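PDB 4EM8: ribose 5-phosphate isomerase B from Anaplasma phagocytophilum, which probably catalyses the interconversion of ribose 5-phosphate and ribulose 5-phosphate. Local coordinates for residues V19-L23 with D38-P43. Numbering follows the deposited sequence.
Sequences VELRL and DCGCDP
Val19, in the first turn of helix 19-31, points its side chain at segment 38-43 and meets two of its residues: CG2 of Val19 lies 3.7 Å from SG of Cys41, and CG1 of Val19 lies 3.8 Å from CB of Pro43. The backbones come close here, with CA of Val19 6.1 Å from CA of Pro43, and diverge to 8.4 Å between CA of Leu23 and CA of Asp38. One turn after Val19, Leu23 (chi1 m, chi2 t) swings its end back to the loop, and its CD1 stands 4.4 Å from CG of Pro43. Helix 19-31 is the connection of a beta-alpha-beta unit between parallel strands 9-14 and 35-38, the latter outermost in the sheet of this chain, and 39-43 begins the loop leaving its C-terminal end. Cys41 there sits about 5 Å, side chain to side chain, from His16, predicted to bind D-ribulose 5-phosphate. The peptide between Gly40 and Cys41 is cis, and Gly40 has positive phi (84/179). With this backbone the chain curves past the guanidinium of Arg22, which is extended through chi1 and chi2 (both t) before bending at chi3 (85°). Its NH2 donates to O of Cys41 at 2.9 Å and is also hydrogen-bonded to Ser14 on strand 9-14; NH1 adds a weak hydrogen bond of 3.1 Å to the same O of Cys41, while C of Gly40 lies over one face of the group. At the exposed edge, NH1 of Arg22 forms a salt bridge with OD2 of Asp38 at 3.0 Å, and OD1 of Asp38 accepts a hydrogen bond from N of Gly40 at 2.8 Å, forming an Asx turn.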
loop_
_atom_site.group_PDB
_atom_site.type_symbol
_atom_site.label_atom_id
_atom_site.label_comp_id
_atom_site.label_asym_id
_atom_site.label_seq_id
_atom_site.Cartn_x
_atom_site.Cartn_y
_atom_site.Cartn_z
ATOM N N VAL A 19 -9.847 -1.060 -16.695
ATOM C CA VAL A 19 -9.690 -1.717 -18.023
ATOM C C VAL A 19 -8.965 -0.832 -19.031
ATOM O O VAL A 19 -7.973 -1.255 -19.644
ATOM C CB VAL A 19 -11.047 -2.191 -18.591
ATOM C CG1 VAL A 19 -10.906 -2.626 -20.044
ATOM C CG2 VAL A 19 -11.649 -3.309 -17.718
ATOM N N GLU A 20 -9.429 0.403 -19.195
ATOM C CA GLU A 20 -8.834 1.320 -20.165
ATOM C C GLU A 20 -7.338 1.571 -19.870
ATOM O O GLU A 20 -6.510 1.467 -20.761
ATOM C CB GLU A 20 -9.638 2.632 -20.207
ATOM C CG GLU A 20 -9.032 3.746 -21.043
ATOM C CD GLU A 20 -9.989 4.922 -21.273
ATOM O OE1 GLU A 20 -11.168 4.849 -20.839
ATOM O OE2 GLU A 20 -9.551 5.922 -21.910
ATOM N N LEU A 21 -6.986 1.853 -18.619
ATOM C CA LEU A 21 -5.593 2.059 -18.292
ATOM C C LEU A 21 -4.778 0.772 -18.490
ATOM O O LEU A 21 -3.635 0.812 -18.964
ATOM C CB LEU A 21 -5.459 2.547 -16.854
ATOM C CG LEU A 21 -4.055 2.903 -16.373
ATOM C CD1 LEU A 21 -3.427 3.991 -17.264
ATOM C CD2 LEU A 21 -4.093 3.298 -14.896
ATOM N N ARG A 22 -5.349 -0.366 -18.077
ATOM C CA ARG A 22 -4.684 -1.644 -18.240
ATOM C C ARG A 22 -4.301 -1.919 -19.709
ATOM O O ARG A 22 -3.212 -2.438 -20.004
ATOM C CB ARG A 22 -5.568 -2.773 -17.685
ATOM C CG ARG A 22 -4.846 -4.101 -17.648
ATOM C CD ARG A 22 -5.747 -5.276 -17.327
ATOM N NE ARG A 22 -6.419 -5.815 -18.489
ATOM C CZ ARG A 22 -7.725 -6.047 -18.609
ATOM N NH1 ARG A 22 -8.181 -6.612 -19.729
ATOM N NH2 ARG A 22 -8.589 -5.767 -17.636
ATOM N N LEU A 23 -5.191 -1.594 -20.621
ATOM C CA LEU A 23 -4.954 -1.889 -22.040
ATOM C C LEU A 23 -3.924 -0.890 -22.612
ATOM O O LEU A 23 -3.051 -1.278 -23.402
ATOM C CB LEU A 23 -6.266 -1.874 -22.834
ATOM C CG LEU A 23 -7.327 -2.948 -22.509
ATOM C CD1 LEU A 23 -8.590 -2.708 -23.345
ATOM C CD2 LEU A 23 -6.827 -4.383 -22.694
ATOM N N ASP A 38 -2.174 -10.471 -20.194
ATOM C CA ASP A 38 -3.454 -9.866 -19.753
ATOM C C ASP A 38 -4.206 -10.888 -18.927
ATOM O O ASP A 38 -4.546 -11.946 -19.447
ATOM C CB ASP A 38 -4.293 -9.474 -20.985
ATOM C CG ASP A 38 -5.610 -8.767 -20.630
ATOM O OD1 ASP A 38 -6.173 -9.000 -19.552
ATOM O OD2 ASP A 38 -6.118 -8.003 -21.469
ATOM N N CYS A 39 -4.455 -10.589 -17.650
ATOM C CA CYS A 39 -5.179 -11.508 -16.753
ATOM C C CYS A 39 -6.590 -11.029 -16.368
ATOM O O CYS A 39 -7.111 -11.364 -15.300
ATOM C CB CYS A 39 -4.354 -11.743 -15.498
ATOM S SG CYS A 39 -2.719 -12.415 -15.865
ATOM N N GLY A 40 -7.197 -10.232 -17.235
ATOM C CA GLY A 40 -8.575 -9.777 -17.036
ATOM C C GLY A 40 -8.627 -8.552 -16.116
ATOM O O GLY A 40 -7.598 -8.117 -15.636
ATOM N N CYS A 41 -9.813 -8.010 -15.844
ATOM C CA CYS A 41 -11.102 -8.607 -16.274
ATOM C C CYS A 41 -11.402 -8.367 -17.740
ATOM O O CYS A 41 -10.800 -7.515 -18.395
ATOM C CB CYS A 41 -12.247 -8.037 -15.453
ATOM S SG CYS A 41 -12.455 -6.253 -15.687
ATOM N N ASP A 42 -12.361 -9.115 -18.246
ATOM C CA ASP A 42 -12.807 -8.981 -19.622
ATOM C C ASP A 42 -13.336 -7.553 -19.774
ATOM O O ASP A 42 -14.125 -7.104 -18.939
ATOM C CB ASP A 42 -13.915 -10.010 -19.854
ATOM C CG ASP A 42 -14.419 -10.058 -21.289
ATOM O OD1 ASP A 42 -14.527 -9.028 -21.981
ATOM O OD2 ASP A 42 -14.771 -11.174 -21.707
ATOM N N PRO A 43 -12.911 -6.832 -20.821
ATOM C CA PRO A 43 -13.433 -5.462 -21.024
ATOM C C PRO A 43 -14.958 -5.352 -21.134
ATOM O O PRO A 43 -15.506 -4.316 -20.800
ATOM C CB PRO A 43 -12.773 -5.011 -22.332
ATOM C CG PRO A 43 -11.546 -5.858 -22.455
ATOM C CD PRO A 43 -11.860 -7.179 -21.791
#